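Local atomic coordinates of mRNA-decapping enzyme subunit 1 (Saccharomyces cerevisiae, PDB entry 1Q67), a protein that joins DCP2 in the yeast decapping complex and activates removal of the 7-methylguanine cap from mRNA, opening transcripts to 5' to 3' decay. Residues 156-159 and 160-164; 216-219 and 220-224; 184-188 and 189-193. One frame throughout, in Å; residues are numbered along the deposited sequence.

Interaction 1: residues 156-159 and 160-164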
loop_
_atom_site.group_PDB
_atom_site.type_symbol
_atom_site.label_atom_id
_atom_site.label_comp_id
_atom_site.label_asym_id
_atom_site.label_seq_id
_atom_site.Cartn_x
_atom_site.Cartn_y
_atom_site.Cartn_z
ATOM N N GLY B 156 1.659 -12.847 14.517
ATOM C CA GLY B 156 2.150 -13.040 15.874
ATOM C C GLY B 156 3.660 -13.182 15.897
ATOM O O GLY B 156 4.250 -13.683 14.943
ATOM N N ILE B 157 4.302 -12.724 16.964
ATOM C CA ILE B 157 5.756 -12.844 17.060
ATOM C C ILE B 157 6.140 -13.695 18.275
ATOM O O ILE B 157 5.820 -13.347 19.414
ATOM C CB ILE B 157 6.418 -11.472 17.174
ATOM C CG1 ILE B 157 6.034 -10.605 15.970
ATOM C CG2 ILE B 157 7.927 -11.629 17.227
ATOM C CD1 ILE B 157 6.577 -9.172 16.051
ATOM N N VAL B 158 6.818 -14.813 18.025
ATOM C CA VAL B 158 7.231 -15.729 19.101
ATOM C C VAL B 158 8.745 -15.805 19.223
ATOM O O VAL B 158 9.441 -16.026 18.241
ATOM C CB VAL B 158 6.702 -17.159 18.845
ATOM C CG1 VAL B 158 7.101 -18.086 19.996
ATOM C CG2 VAL B 158 5.183 -17.131 18.675
ATOM N N PRO B 159 9.277 -15.612 20.433
ATOM C CA PRO B 159 10.732 -15.674 20.632
ATOM C C PRO B 159 11.317 -17.032 20.222
ATOM O O PRO B 159 10.672 -18.066 20.391
ATOM C CB PRO B 159 10.894 -15.427 22.135
ATOM C CG PRO B 159 9.678 -14.608 22.492
ATOM C CD PRO B 159 8.578 -15.261 21.684
ATOM N N ASN B 160 12.537 -17.021 19.688
ATOM C CA ASN B 160 13.205 -18.251 19.285
ATOM C C ASN B 160 13.308 -19.250 20.443
ATOM O O ASN B 160 13.129 -20.450 20.249
ATOM C CB ASN B 160 14.620 -17.961 18.770
ATOM C CG ASN B 160 14.626 -17.087 17.538
ATOM O OD1 ASN B 160 13.646 -17.035 16.793
ATOM N ND2 ASN B 160 15.745 -16.403 17.303
ATOM N N SER B 161 13.603 -18.757 21.641
ATOM C CA SER B 161 13.740 -19.643 22.795
ATOM C C SER B 161 12.455 -20.415 23.052
ATOM O O SER B 161 12.492 -21.569 23.475
ATOM C CB SER B 161 14.135 -18.855 24.046
ATOM O OG SER B 161 13.077 -18.030 24.502
ATOM N N VAL B 162 11.313 -19.789 22.783
ATOM C CA VAL B 162 10.035 -20.459 22.988
ATOM C C VAL B 162 9.815 -21.503 21.898
ATOM O O VAL B 162 9.341 -22.601 22.175
ATOM C CB VAL B 162 8.873 -19.438 23.019
ATOM C CG1 VAL B 162 7.519 -20.155 23.063
ATOM C CG2 VAL B 162 9.028 -18.544 24.248
ATOM N N VAL B 163 10.181 -21.177 20.662
ATOM C CA VAL B 163 10.026 -22.125 19.567
ATOM C C VAL B 163 10.957 -23.331 19.761
ATOM O O VAL B 163 10.559 -24.476 19.526
ATOM C CB VAL B 163 10.328 -21.469 18.196
ATOM C CG1 VAL B 163 10.325 -22.523 17.092
ATOM C CG2 VAL B 163 9.283 -20.407 17.888
ATOM N N ASN B 164 12.192 -23.074 20.188
ATOM C CA ASN B 164 13.154 -24.152 20.405
ATOM C C ASN B 164 12.720 -25.071 21.545
ATOM O O ASN B 164 12.806 -26.293 21.424
ATOM C CB ASN B 164 14.550 -23.586 20.690
ATOM C CG ASN B 164 15.149 -22.885 19.483
ATOM O OD1 ASN B 164 14.916 -23.287 18.337
ATOM N ND2 ASN B 164 15.939 -21.843 19.732
HETATM O O HOH W 1 11.032 -17.343 16.437
#
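The backbone oxygen of Pro159 takes two N-H groups from the first turn of the helix. Val163 N lies 3.2 Å from Pro159 O, in the carbonyl plane, with an N-H...O angle of 158°. Val162 N is nearer, at 3.0 Å from Pro159 O, but its bond is bent to 128° and weak. The first of these is the regular i to i+4 helical bond; together they tie the loop residue to the helix it precedes. Pro159 occupies the N-cap position, where the chain leaves strand 152-157 and enters helix 160-169. This strand-to-helix junction belongs to the PH-like domain of the DCP1 family.

The side chains close the same corner by apolar packing. Val158 carries much of this packing through CG1. That methyl is swung opposite the backbone N (chi1 -178°), and this places it against two helix residues. CG1 of Val158 meets CG1 of Val162 at 3.7 Å, the two side chains crossing at about a right angle. The same Val158 CG1 sits 3.8 Å from CG2 of Val163. Pro159 lies alongside Val162 and points the same way, with Pro159 CD 4.2 Å from Val162 CG2. Tyr140 of strand 140-146 also touches the proline.

A water closes the polar side of the corner. It donates to Val158 O at 2.7 Å and to Asn160 OD1, also at 2.7 Å. Both of its hydrogens are therefore used in joining the loop carbonyl to the first helical side chain. Asn160 reaches it with CG beside its own backbone N. Leu222 of helix 208-223 also touches the Asn160 side chain.

Interaction 2: residues 216-219 and 220-224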
loop_
_atom_site.group_PDB
_atom_site.type_symbol
_atom_site.label_atom_id
_atom_site.label_comp_id
_atom_site.label_asym_id
_atom_site.label_seq_id
_atom_site.Cartn_x
_atom_site.Cartn_y
_atom_site.Cartn_z
ATOM N N GLU B 216 15.600 -3.810 14.104
ATOM C CA GLU B 216 16.291 -3.936 15.385
ATOM C C GLU B 216 15.351 -4.420 16.491
ATOM O O GLU B 216 15.726 -5.250 17.320
ATOM C CB GLU B 216 16.888 -2.584 15.787
ATOM C CG GLU B 216 18.339 -2.638 16.208
ATOM C CD GLU B 216 19.278 -2.707 15.028
ATOM O OE1 GLU B 216 19.295 -1.735 14.245
ATOM O OE2 GLU B 216 19.995 -3.723 14.882
ATOM N N LEU B 217 14.131 -3.888 16.513
ATOM C CA LEU B 217 13.165 -4.299 17.520
ATOM C C LEU B 217 12.747 -5.763 17.358
ATOM O O LEU B 217 12.744 -6.523 18.321
ATOM C CB LEU B 217 11.924 -3.406 17.468
ATOM C CG LEU B 217 10.752 -3.853 18.346
ATOM C CD1 LEU B 217 11.181 -3.842 19.809
ATOM C CD2 LEU B 217 9.556 -2.921 18.128
ATOM N N ILE B 218 12.389 -6.167 16.146
ATOM C CA ILE B 218 11.965 -7.543 15.937
ATOM C C ILE B 218 13.097 -8.524 16.233
ATOM O O ILE B 218 12.878 -9.580 16.829
ATOM C CB ILE B 218 11.462 -7.768 14.502
ATOM C CG1 ILE B 218 10.229 -6.890 14.246
ATOM C CG2 ILE B 218 11.112 -9.242 14.306
ATOM C CD1 ILE B 218 9.780 -6.874 12.800
ATOM N N LYS B 219 14.300 -8.163 15.806
ATOM C CA LYS B 219 15.488 -8.971 16.032
ATOM C C LYS B 219 15.632 -9.173 17.534
ATOM O O LYS B 219 15.837 -10.289 18.005
ATOM C CB LYS B 219 16.711 -8.234 15.480
ATOM C CG LYS B 219 18.046 -8.933 15.666
ATOM C CD LYS B 219 18.196 -10.115 14.737
ATOM C CE LYS B 219 19.625 -10.652 14.776
ATOM N NZ LYS B 219 19.747 -11.990 14.117
ATOM N N TYR B 220 15.500 -8.082 18.283
ATOM C CA TYR B 220 15.618 -8.129 19.735
ATOM C C TYR B 220 14.537 -8.998 20.377
ATOM O O TYR B 220 14.800 -9.721 21.334
ATOM C CB TYR B 220 15.529 -6.715 20.324
ATOM C CG TYR B 220 15.729 -6.673 21.825
ATOM C CD1 TYR B 220 17.008 -6.540 22.378
ATOM C CD2 TYR B 220 14.651 -6.838 22.693
ATOM C CE1 TYR B 220 17.202 -6.581 23.753
ATOM C CE2 TYR B 220 14.834 -6.880 24.070
ATOM C CZ TYR B 220 16.112 -6.755 24.590
ATOM O OH TYR B 220 16.294 -6.825 25.949
ATOM N N LEU B 221 13.312 -8.909 19.873
ATOM C CA LEU B 221 12.220 -9.689 20.441
ATOM C C LEU B 221 12.388 -11.167 20.120
ATOM O O LEU B 221 11.996 -12.033 20.909
ATOM C CB LEU B 221 10.870 -9.191 19.912
ATOM C CG LEU B 221 10.447 -7.755 20.236
ATOM C CD1 LEU B 221 9.147 -7.465 19.486
ATOM C CD2 LEU B 221 10.241 -7.570 21.747
ATOM N N LEU B 222 12.977 -11.459 18.967
ATOM C CA LEU B 222 13.185 -12.851 18.578
ATOM C C LEU B 222 14.347 -13.523 19.321
ATOM O O LEU B 222 14.246 -14.678 19.722
ATOM C CB LEU B 222 13.442 -12.955 17.074
ATOM C CG LEU B 222 12.303 -12.627 16.103
ATOM C CD1 LEU B 222 12.804 -12.829 14.677
ATOM C CD2 LEU B 222 11.093 -13.525 16.378
ATOM N N GLU B 223 15.435 -12.778 19.498
ATOM C CA GLU B 223 16.665 -13.247 20.142
ATOM C C GLU B 223 16.680 -13.290 21.663
ATOM O O GLU B 223 17.610 -13.833 22.251
ATOM C CB GLU B 223 17.840 -12.366 19.705
ATOM C CG GLU B 223 18.854 -13.020 18.803
ATOM C CD GLU B 223 18.325 -13.269 17.419
ATOM O OE1 GLU B 223 17.263 -13.919 17.312
ATOM O OE2 GLU B 223 18.974 -12.824 16.443
ATOM N N ASN B 224 15.689 -12.702 22.315
ATOM C CA ASN B 224 15.697 -12.714 23.768
ATOM C C ASN B 224 14.562 -13.502 24.380
ATOM O O ASN B 224 13.641 -13.939 23.687
ATOM C CB ASN B 224 15.692 -11.285 24.303
ATOM C CG ASN B 224 17.014 -10.587 24.082
ATOM O OD1 ASN B 224 17.970 -10.805 24.827
ATOM N ND2 ASN B 224 17.091 -9.767 23.040
#
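Regular helical bonds join the two segments: Tyr220 N to Glu216 O, Leu221 N to Leu217 O, Leu222 N to Ile218 O and Glu223 N to Lys219 O. One turn apart, Leu217 and Leu221 meet with CD1 of Leu217 4.0 Å from CG of Leu221. Ile218 and Leu222 instead lie side by side and point the same way. Here CG2 of Ile218 is 4.0 Å from CD1 of Leu222. These residues belong to the last turns of helix 208-223, the C-terminal helix of the PH-like fold. It packs on the beta sheets, where Leu217, Ile218 and Leu221 all touch Ile67 of strand 64-70.

On the exposed side, Lys219 forms a salt bridge with Glu223, NZ being modelled 2.6 Å from OE2. The place of OE2 is uncertain, and that length is doubtful.

The end of the helix is tied by Asn224. Its ND2 donates to Tyr220 O at 2.9 Å, nearly straight at 168°, on a lone pair of the carbonyl. The same ND2 stands 3.2 Å above the Tyr220 ring plane, over the ring centre. Tyr220 CG is trans to the backbone N (chi1 -176°), which brings the ring beneath ND2 of Asn224.

Interaction 3: residues 184-188 and 189-193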
loop_
_atom_site.group_PDB
_atom_site.type_symbol
_atom_site.label_atom_id
_atom_site.label_comp_id
_atom_site.label_asym_id
_atom_site.label_seq_id
_atom_site.Cartn_x
_atom_site.Cartn_y
_atom_site.Cartn_z
ATOM N N VAL B 184 14.164 -12.010 10.502
ATOM C CA VAL B 184 14.012 -10.663 9.976
ATOM C C VAL B 184 15.308 -10.154 9.379
ATOM O O VAL B 184 16.391 -10.460 9.867
ATOM C CB VAL B 184 13.561 -9.646 11.059
ATOM C CG1 VAL B 184 12.162 -9.978 11.513
ATOM C CG2 VAL B 184 14.533 -9.656 12.251
ATOM N N GLU B 185 15.178 -9.364 8.320
ATOM C CA GLU B 185 16.323 -8.779 7.647
ATOM C C GLU B 185 15.858 -7.555 6.882
ATOM O O GLU B 185 14.667 -7.368 6.636
ATOM C CB GLU B 185 16.938 -9.773 6.659
ATOM C CG GLU B 185 16.083 -10.015 5.429
ATOM C CD GLU B 185 16.703 -11.006 4.460
ATOM O OE1 GLU B 185 17.859 -10.782 4.030
ATOM O OE2 GLU B 185 16.033 -12.009 4.123
ATOM N N VAL B 186 16.812 -6.715 6.517
ATOM C CA VAL B 186 16.516 -5.536 5.747
ATOM C C VAL B 186 17.235 -5.718 4.425
ATOM O O VAL B 186 18.448 -5.904 4.389
ATOM C CB VAL B 186 17.029 -4.263 6.431
ATOM C CG1 VAL B 186 16.835 -3.069 5.505
ATOM C CG2 VAL B 186 16.284 -4.041 7.730
ATOM N N LYS B 187 16.476 -5.690 3.338
ATOM C CA LYS B 187 17.053 -5.840 2.013
ATOM C C LYS B 187 16.642 -4.626 1.201
ATOM O O LYS B 187 15.499 -4.508 0.748
ATOM C CB LYS B 187 16.555 -7.130 1.363
ATOM C CG LYS B 187 17.439 -7.628 0.234
ATOM C CD LYS B 187 17.240 -9.122 0.015
ATOM C CE LYS B 187 17.616 -9.915 1.263
ATOM N NZ LYS B 187 17.333 -11.376 1.116
ATOM N N ASP B 188 17.594 -3.717 1.042
ATOM C CA ASP B 188 17.384 -2.474 0.319
ATOM C C ASP B 188 16.268 -1.663 0.979
ATOM O O ASP B 188 16.457 -1.117 2.066
ATOM C CB ASP B 188 17.049 -2.746 -1.153
ATOM C CG ASP B 188 17.241 -1.514 -2.032
ATOM O OD1 ASP B 188 18.377 -0.985 -2.087
ATOM O OD2 ASP B 188 16.256 -1.072 -2.667
ATOM N N GLU B 189 15.104 -1.604 0.342
ATOM C CA GLU B 189 13.989 -0.828 0.879
ATOM C C GLU B 189 12.985 -1.632 1.706
ATOM O O GLU B 189 12.136 -1.056 2.386
ATOM C CB GLU B 189 13.243 -0.142 -0.270
ATOM C CG GLU B 189 14.136 0.636 -1.226
ATOM C CD GLU B 189 13.425 0.995 -2.519
ATOM O OE1 GLU B 189 12.445 1.774 -2.468
ATOM O OE2 GLU B 189 13.841 0.490 -3.589
ATOM N N LEU B 190 13.086 -2.953 1.658
ATOM C CA LEU B 190 12.150 -3.810 2.376
ATOM C C LEU B 190 12.622 -4.404 3.691
ATOM O O LEU B 190 13.808 -4.679 3.883
ATOM C CB LEU B 190 11.732 -4.989 1.492
ATOM C CG LEU B 190 10.889 -4.812 0.237
ATOM C CD1 LEU B 190 10.773 -6.155 -0.460
ATOM C CD2 LEU B 190 9.502 -4.294 0.603
ATOM N N VAL B 191 11.675 -4.602 4.600
ATOM C CA VAL B 191 11.970 -5.274 5.850
ATOM C C VAL B 191 11.335 -6.615 5.549
ATOM O O VAL B 191 10.140 -6.689 5.281
ATOM C CB VAL B 191 11.281 -4.641 7.055
ATOM C CG1 VAL B 191 11.382 -5.588 8.256
ATOM C CG2 VAL B 191 11.941 -3.306 7.379
ATOM N N ILE B 192 12.153 -7.660 5.548
ATOM C CA ILE B 192 11.699 -9.004 5.234
ATOM C C ILE B 192 11.517 -9.849 6.483
ATOM O O ILE B 192 12.440 -10.014 7.278
ATOM C CB ILE B 192 12.697 -9.669 4.260
ATOM C CG1 ILE B 192 12.740 -8.845 2.968
ATOM C CG2 ILE B 192 12.295 -11.105 3.971
ATOM C CD1 ILE B 192 13.746 -9.320 1.942
ATOM N N ILE B 193 10.309 -10.372 6.655
ATOM C CA ILE B 193 9.989 -11.179 7.814
ATOM C C ILE B 193 9.579 -12.594 7.434
ATOM O O ILE B 193 8.722 -12.797 6.565
ATOM C CB ILE B 193 8.855 -10.526 8.640
ATOM C CG1 ILE B 193 9.330 -9.181 9.196
ATOM C CG2 ILE B 193 8.434 -11.443 9.782
ATOM C CD1 ILE B 193 8.273 -8.433 9.975
#
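The carboxylates of Asp188 and Glu189 stand almost at right angles, their planes 78° apart. The two side chains run alongside each other at the tip of the hairpin, and OD2 of Asp188 comes within 3.0 Å of OE2 of Glu189. The third carboxylate, of Glu185, lies back along the strand. Its OE2 rests 3.8 Å from CG2 of Ile192, while its OE1 forms a 3.0 Å salt bridge with NZ of Lys187.

Glu185 CG sits between the backbone N and the carbonyl carbon (chi1 71°), and this brings CG to 3.6 Å from CB of Ile192. Lys187 covers the other branch of that residue, with Lys187 CB 3.6 Å from Ile192 CD1. With alanine in place of Glu185, Lys187 NZ would probably be left without this carboxylate mate, and Ile192 would lose the cover that CG and the carboxylate give to its CB and CG2.

The scaffold is a beta hairpin with a two-residue loop, strands 183-187 and 190-194, closed by a type II' turn from Lys187 to Leu190. Asp188 takes its positive phi of 60°. Glu185 pairs with Ile192, and Lys187 with Leu190, as hydrogen-bonded antiparallel pairs. On the opposite face Val184 CG1 meets Ile193 CG1 at 3.7 Å, and both residues touch Ile218 of helix 208-223. At the tip, Leu190 packs on Ile148 of the second subunit.

Glu185 has a cationic partner in Lys187, whereas the close approach of Asp188 and Glu189 is likely to raise the pKa of one of them.

In the fold
Helix 208-223 connects the three contacts. Interaction 1 leans on its C-terminal end: Asn160 N lies 2.9 Å from Leu222 O, a probable hydrogen bond, and Pro159 CB packs 3.5 Å from Asn224 O. The centres of interactions 1 and 2 are about 10 Å apart. The hairpin of interaction 3 rests on the same helix one turn earlier, where Ile218 CD1 is 3.6 Å from Ile193 CD1; the centres of interactions 2 and 3 are about 14 Å apart. Interactions 1 and 3 do not touch, their nearest atoms being about 6 Å apart. DCP2 is the catalytic subunit of the complex; these three contacts join elements of the DCP1 fold.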